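Long-range contact in SusD homolog (PDB 4MRU), which probably binds mucin O-glycans at the surface of a gut Bacteroides, as a SusD-family outer membrane lipoprotein of TPR-like fold: residues Ile480-Ser488 against Gly493-Arg504. Numbering follows the deposited sequence.
Sequences INVLIKESS and GDTGGTHVWWDR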
ATOM      1  N   ILE A 480     -13.678 -19.280  -4.539  1.00 22.40           N
ATOM      2  CA  ILE A 480     -13.499 -18.866  -5.935  1.00 23.47           C
ATOM      3  C   ILE A 480     -14.858 -18.539  -6.526  1.00 24.27           C
ATOM      4  O   ILE A 480     -14.979 -17.586  -7.259  1.00 23.38           O
ATOM      5  CB  ILE A 480     -12.808 -19.932  -6.748  1.00 21.66           C
ATOM      6  CG1 ILE A 480     -11.356 -20.050  -6.250  1.00 21.05           C
ATOM      7  CG2 ILE A 480     -12.850 -19.566  -8.204  1.00 21.69           C
ATOM      8  CD1 ILE A 480     -10.610 -21.228  -6.795  1.00 23.65           C
ATOM      9  N   ASN A 481     -15.884 -19.293  -6.144  1.00 21.60           N
ATOM     10  CA  ASN A 481     -17.247 -18.971  -6.537  1.00 24.48           C
ATOM     11  C   ASN A 481     -17.733 -17.616  -6.039  1.00 21.57           C
ATOM     12  O   ASN A 481     -18.347 -16.892  -6.815  1.00 22.24           O
ATOM     13  CB  ASN A 481     -18.214 -20.101  -6.121  1.00 28.63           C
ATOM     14  CG  ASN A 481     -18.056 -21.333  -7.010  1.00 36.04           C
ATOM     15  OD1 ASN A 481     -17.462 -21.265  -8.079  1.00 44.90           O
ATOM     16  ND2 ASN A 481     -18.527 -22.461  -6.544  1.00 37.88           N
ATOM     17  N   VAL A 482     -17.373 -17.261  -4.805  1.00 20.22           N
ATOM     18  CA  VAL A 482     -17.655 -15.963  -4.223  1.00 21.42           C
ATOM     19  C   VAL A 482     -16.883 -14.851  -4.928  1.00 21.13           C
ATOM     20  O   VAL A 482     -17.469 -13.837  -5.266  1.00 20.12           O
ATOM     21  CB  VAL A 482     -17.359 -15.937  -2.691  1.00 22.57           C
ATOM     22  CG1 VAL A 482     -17.467 -14.537  -2.129  1.00 21.84           C
ATOM     23  CG2 VAL A 482     -18.335 -16.868  -1.974  1.00 28.50           C
ATOM     24  N   LEU A 483     -15.601 -15.079  -5.225  1.00 19.34           N
ATOM     25  CA  LEU A 483     -14.814 -14.128  -6.013  1.00 17.75           C
ATOM     26  C   LEU A 483     -15.460 -13.836  -7.357  1.00 17.38           C
ATOM     27  O   LEU A 483     -15.609 -12.667  -7.747  1.00 17.46           O
ATOM     28  CB  LEU A 483     -13.407 -14.702  -6.223  1.00 18.69           C
ATOM     29  CG  LEU A 483     -12.453 -13.963  -7.138  1.00 17.81           C
ATOM     30  CD1 LEU A 483     -11.930 -12.707  -6.466  1.00 19.81           C
ATOM     31  CD2 LEU A 483     -11.272 -14.863  -7.477  1.00 18.62           C
ATOM     32  N   ILE A 484     -15.878 -14.901  -8.056  1.00 18.50           N
ATOM     33  CA  ILE A 484     -16.572 -14.758  -9.352  1.00 17.57           C
ATOM     34  C   ILE A 484     -17.881 -13.965  -9.232  1.00 22.23           C
ATOM     35  O   ILE A 484     -18.082 -13.017 -10.005  1.00 23.93           O
ATOM     36  CB  ILE A 484     -16.824 -16.104 -10.001  1.00 18.69           C
ATOM     37  CG1 ILE A 484     -15.485 -16.810 -10.362  1.00 17.95           C
ATOM     38  CG2 ILE A 484     -17.688 -15.976 -11.263  1.00 21.68           C
ATOM     39  CD1 ILE A 484     -15.642 -18.263 -10.713  1.00 20.46           C
ATOM     40  N   LYS A 485     -18.717 -14.286  -8.235  1.00 20.92           N
ATOM     41  CA  LYS A 485     -19.987 -13.620  -8.054  1.00 24.32           C
ATOM     42  C   LYS A 485     -19.856 -12.132  -7.672  1.00 27.89           C
ATOM     43  O   LYS A 485     -20.649 -11.295  -8.137  1.00 24.76           O
ATOM     44  CB  LYS A 485     -20.814 -14.351  -6.983  1.00 28.89           C
ATOM     45  CG  LYS A 485     -21.533 -15.597  -7.500  1.00 51.55           C
ATOM     46  CD  LYS A 485     -22.456 -16.230  -6.452  1.00 62.09           C
ATOM     47  CE  LYS A 485     -23.803 -15.509  -6.371  1.00 77.85           C
ATOM     48  NZ  LYS A 485     -24.855 -16.230  -5.591  1.00 75.36           N
ATOM     49  N   GLU A 486     -18.881 -11.819  -6.818  1.00 25.23           N
ATOM     50  CA  GLU A 486     -18.591 -10.455  -6.391  1.00 23.24           C
ATOM     51  C   GLU A 486     -17.937  -9.550  -7.432  1.00 22.60           C
ATOM     52  O   GLU A 486     -17.877  -8.346  -7.216  1.00 23.45           O
ATOM     53  CB  GLU A 486     -17.583 -10.435  -5.237  1.00 29.45           C
ATOM     54  CG  GLU A 486     -18.062 -10.848  -3.890  1.00 36.90           C
ATOM     55  CD  GLU A 486     -17.114 -10.347  -2.790  1.00 29.44           C
ATOM     56  OE1 GLU A 486     -15.918 -10.779  -2.699  1.00 22.64           O
ATOM     57  OE2 GLU A 486     -17.613  -9.542  -1.999  1.00 33.51           O
ATOM     58  N   SER A 487     -17.395 -10.116  -8.512  1.00 24.47           N
ATOM     59  CA  SER A 487     -16.506  -9.402  -9.424  1.00 23.01           C
ATOM     60  C   SER A 487     -17.291  -8.666 -10.488  1.00 22.37           C
ATOM     61  O   SER A 487     -18.229  -9.212 -11.063  1.00 21.97           O
ATOM     62  CB  SER A 487     -15.534 -10.358 -10.122  1.00 20.83           C
ATOM     63  OG  SER A 487     -14.492  -9.655 -10.832  1.00 19.90           O
ATOM     64  N   SER A 488     -16.880  -7.433 -10.766  1.00 20.85           N
ATOM     65  CA  SER A 488     -17.416  -6.708 -11.917  1.00 23.28           C
ATOM     66  C   SER A 488     -16.770  -7.195 -13.207  1.00 26.89           C
ATOM     67  O   SER A 488     -17.212  -6.842 -14.285  1.00 22.87           O
ATOM     68  CB  SER A 488     -17.169  -5.217 -11.750  1.00 26.54           C
ATOM     69  OG  SER A 488     -15.787  -4.891 -11.839  1.00 22.12           O
ATOM     70  N   GLY A 493     -11.825 -16.768 -13.149  1.00 21.07           N
ATOM     71  CA  GLY A 493     -11.874 -17.213 -11.763  1.00 22.46           C
ATOM     72  C   GLY A 493     -10.635 -16.779 -11.009  1.00 22.02           C
ATOM     73  O   GLY A 493     -10.333 -15.571 -10.961  1.00 21.25           O
ATOM     74  N   ASP A 494      -9.932 -17.740 -10.401  1.00 18.97           N
ATOM     75  CA  ASP A 494      -8.778 -17.417  -9.547  1.00 22.07           C
ATOM     76  C   ASP A 494      -7.555 -17.111 -10.415  1.00 21.30           C
ATOM     77  O   ASP A 494      -6.647 -17.916 -10.531  1.00 21.04           O
ATOM     78  CB  ASP A 494      -8.472 -18.537  -8.562  1.00 22.36           C
ATOM     79  CG  ASP A 494      -7.297 -18.244  -7.654  1.00 21.57           C
ATOM     80  OD1 ASP A 494      -7.032 -17.065  -7.313  1.00 22.70           O
ATOM     81  OD2 ASP A 494      -6.651 -19.233  -7.196  1.00 25.33           O
ATOM     82  N   THR A 495      -7.577 -15.921 -11.005  1.00 18.33           N
ATOM     83  CA  THR A 495      -6.468 -15.421 -11.794  1.00 18.79           C
ATOM     84  C   THR A 495      -6.129 -13.999 -11.390  1.00 17.56           C
ATOM     85  O   THR A 495      -6.918 -13.302 -10.781  1.00 17.10           O
ATOM     86  CB  THR A 495      -6.806 -15.394 -13.262  1.00 17.89           C
ATOM     87  OG1 THR A 495      -7.770 -14.339 -13.533  1.00 20.21           O
ATOM     88  CG2 THR A 495      -7.395 -16.732 -13.726  1.00 21.14           C
ATOM     89  N   GLY A 496      -4.988 -13.539 -11.858  1.00 19.16           N
ATOM     90  CA  GLY A 496      -4.592 -12.167 -11.692  1.00 18.62           C
ATOM     91  C   GLY A 496      -5.454 -11.162 -12.471  1.00 17.90           C
ATOM     92  O   GLY A 496      -5.320  -9.972 -12.232  1.00 18.83           O
ATOM     93  N   GLY A 497      -6.265 -11.608 -13.423  1.00 18.79           N
ATOM     94  CA  GLY A 497      -7.114 -10.710 -14.189  1.00 21.19           C
ATOM     95  C   GLY A 497      -8.473 -10.368 -13.583  1.00 18.99           C
ATOM     96  O   GLY A 497      -9.115  -9.358 -13.930  1.00 20.26           O
ATOM     97  N   THR A 498      -8.908 -11.197 -12.658  1.00 17.46           N
ATOM     98  CA  THR A 498     -10.235 -11.078 -12.096  1.00 16.25           C
ATOM     99  C   THR A 498     -10.247  -9.924 -11.102  1.00 19.95           C
ATOM    100  O   THR A 498      -9.353  -9.828 -10.282  1.00 18.73           O
ATOM    101  CB  THR A 498     -10.641 -12.396 -11.428  1.00 16.64           C
ATOM    102  OG1 THR A 498     -10.849 -13.392 -12.442  1.00 18.97           O
ATOM    103  CG2 THR A 498     -11.928 -12.247 -10.643  1.00 16.76           C
ATOM    104  N   HIS A 499     -11.257  -9.052 -11.183  1.00 20.17           N
ATOM    105  CA  HIS A 499     -11.334  -7.904 -10.283  1.00 19.14           C
ATOM    106  C   HIS A 499     -11.840  -8.347  -8.910  1.00 17.63           C
ATOM    107  O   HIS A 499     -12.811  -9.120  -8.802  1.00 19.21           O
ATOM    108  CB  HIS A 499     -12.273  -6.815 -10.830  1.00 18.08           C
ATOM    109  CG  HIS A 499     -11.741  -6.069 -12.023  1.00 19.54           C
ATOM    110  ND1 HIS A 499     -12.157  -4.797 -12.338  1.00 20.03           N
ATOM    111  CD2 HIS A 499     -10.833  -6.410 -12.973  1.00 20.10           C
ATOM    112  CE1 HIS A 499     -11.531  -4.386 -13.431  1.00 21.29           C
ATOM    113  NE2 HIS A 499     -10.729  -5.345 -13.837  1.00 22.42           N
ATOM    114  N   VAL A 500     -11.262  -7.782  -7.871  1.00 20.07           N
ATOM    115  CA  VAL A 500     -11.847  -7.878  -6.532  1.00 17.67           C
ATOM    116  C   VAL A 500     -13.100  -6.998  -6.468  1.00 17.86           C
ATOM    117  O   VAL A 500     -13.273  -6.093  -7.291  1.00 19.17           O
ATOM    118  CB  VAL A 500     -10.839  -7.519  -5.392  1.00 16.20           C
ATOM    119  CG1 VAL A 500      -9.545  -8.362  -5.526  1.00 18.75           C
ATOM    120  CG2 VAL A 500     -10.510  -6.061  -5.384  1.00 18.33           C
ATOM    121  N   TRP A 501     -13.907  -7.213  -5.422  1.00 18.69           N
ATOM    122  CA  TRP A 501     -15.234  -6.584  -5.344  1.00 20.14           C
ATOM    123  C   TRP A 501     -15.214  -5.055  -5.432  1.00 17.73           C
ATOM    124  O   TRP A 501     -16.056  -4.490  -6.101  1.00 18.37           O
ATOM    125  CB  TRP A 501     -15.959  -7.044  -4.061  1.00 20.18           C
ATOM    126  CG  TRP A 501     -17.200  -6.263  -3.744  1.00 19.49           C
ATOM    127  CD1 TRP A 501     -18.398  -6.323  -4.378  1.00 23.00           C
ATOM    128  CD2 TRP A 501     -17.347  -5.320  -2.687  1.00 18.56           C
ATOM    129  NE1 TRP A 501     -19.291  -5.454  -3.787  1.00 20.62           N
ATOM    130  CE2 TRP A 501     -18.648  -4.806  -2.764  1.00 22.36           C
ATOM    131  CE3 TRP A 501     -16.494  -4.844  -1.687  1.00 22.31           C
ATOM    132  CZ2 TRP A 501     -19.129  -3.870  -1.853  1.00 21.64           C
ATOM    133  CZ3 TRP A 501     -16.973  -3.874  -0.797  1.00 19.25           C
ATOM    134  CH2 TRP A 501     -18.281  -3.427  -0.888  1.00 21.18           C
ATOM    135  N   TRP A 502     -14.287  -4.366  -4.787  1.00 16.55           N
ATOM    136  CA  TRP A 502     -14.321  -2.901  -4.847  1.00 17.37           C
ATOM    137  C   TRP A 502     -13.795  -2.314  -6.180  1.00 19.40           C
ATOM    138  O   TRP A 502     -13.920  -1.122  -6.375  1.00 19.92           O
ATOM    139  CB  TRP A 502     -13.582  -2.239  -3.670  1.00 17.83           C
ATOM    140  CG  TRP A 502     -12.162  -2.706  -3.336  1.00 17.56           C
ATOM    141  CD1 TRP A 502     -11.795  -3.374  -2.234  1.00 18.31           C
ATOM    142  CD2 TRP A 502     -10.952  -2.452  -4.062  1.00 17.23           C
ATOM    143  NE1 TRP A 502     -10.459  -3.596  -2.223  1.00 17.53           N
ATOM    144  CE2 TRP A 502      -9.919  -3.061  -3.361  1.00 16.56           C
ATOM    145  CE3 TRP A 502     -10.663  -1.824  -5.260  1.00 18.49           C
ATOM    146  CZ2 TRP A 502      -8.609  -3.028  -3.782  1.00 19.62           C
ATOM    147  CZ3 TRP A 502      -9.340  -1.794  -5.696  1.00 18.33           C
ATOM    148  CH2 TRP A 502      -8.341  -2.416  -4.970  1.00 17.30           C
ATOM    149  N   ASP A 503     -13.173  -3.132  -7.034  1.00 17.66           N
ATOM    150  CA  ASP A 503     -12.532  -2.660  -8.266  1.00 18.20           C
ATOM    151  C   ASP A 503     -13.571  -2.631  -9.358  1.00 19.20           C
ATOM    152  O   ASP A 503     -13.729  -3.598 -10.158  1.00 21.21           O
ATOM    153  CB  ASP A 503     -11.333  -3.554  -8.615  1.00 20.97           C
ATOM    154  CG  ASP A 503     -10.600  -3.123  -9.868  1.00 25.43           C
ATOM    155  OD1 ASP A 503     -10.996  -2.083 -10.454  1.00 20.76           O
ATOM    156  OD2 ASP A 503      -9.640  -3.848 -10.259  1.00 22.11           O
ATOM    157  N   ARG A 504     -14.353  -1.558  -9.351  1.00 18.61           N
ATOM    158  CA  ARG A 504     -15.550  -1.474 -10.209  1.00 18.96           C
ATOM    159  C   ARG A 504     -15.582  -0.225 -11.064  1.00 20.92           C
ATOM    160  O   ARG A 504     -16.512  -0.023 -11.801  1.00 23.73           O
ATOM    161  CB  ARG A 504     -16.816  -1.497  -9.351  1.00 19.25           C
ATOM    162  CG  ARG A 504     -16.884  -2.624  -8.339  1.00 19.96           C
ATOM    163  CD  ARG A 504     -18.298  -2.782  -7.747  1.00 20.11           C
ATOM    164  NE  ARG A 504     -19.109  -3.688  -8.570  1.00 23.58           N
ATOM    165  CZ  ARG A 504     -19.072  -5.022  -8.499  1.00 24.85           C
ATOM    166  NH1 ARG A 504     -18.256  -5.655  -7.661  1.00 24.63           N
ATOM    167  NH2 ARG A 504     -19.821  -5.731  -9.294  1.00 29.33           N
TER
HETATM  168  O   HOH W   1     -14.506 -10.270  -6.762  1.00 19.70           O
HETATM  169  O   HOH W   2     -20.768  -8.599  -9.114  1.00 30.33           O
HETATM  170  O   HOH W   3     -13.762  -9.866  -4.170  1.00 19.90           O
HETATM  171  O   HOH W   4     -15.312  -5.894  -9.198  1.00 19.30           O
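The last two turns of helix 473-486 and the two residues after them run along the following loop, from I480 beside D494 to S488 beside R504; the loop folds back through two type I beta turns, T495-T498 and V500-D503, and comes closest where the CA atoms of S487 and W501 lie 5.1 Å apart. The earlier half is mainly van der Waals contact: I484 CG1 rests on G493 CA, while L483 and T498 meet tip to tip, CG to CG2 at 3.9 Å. T498 OG1 turns instead to G493 O, bracing the loop internally. Beyond the helix, S487 OG lies anti to its own N (chi1 -169°) and donates 2.7 Å to H499 O, in the carbonyl plane on a lone pair; a water links H499 O to L483 O. R504 bends at chi3 (89°), bringing NH1 to E486 O at 2.8 Å, exactly in the guanidinium plane; the same nitrogen grips W501 O at 2.9 Å, and S488 CB lies over one guanidinium face. The E486 carboxylate, nearly parallel to the W501 ring, has OE2 3.6 Å from W501 CB but hydrogen-bonds Q152 and K153, tying the helix end to helix 152-173; a second water joins OE1 to W501 N. A leucine replacing R504 would probably leave E486 O and W501 O without their shared donor, weakening the tie between helix end and V500-D503 turn. The chemistry thus implies a chain reversal pinned by side chains and waters, mostly bonding to backbone polar atoms, with no salt bridge between its arms.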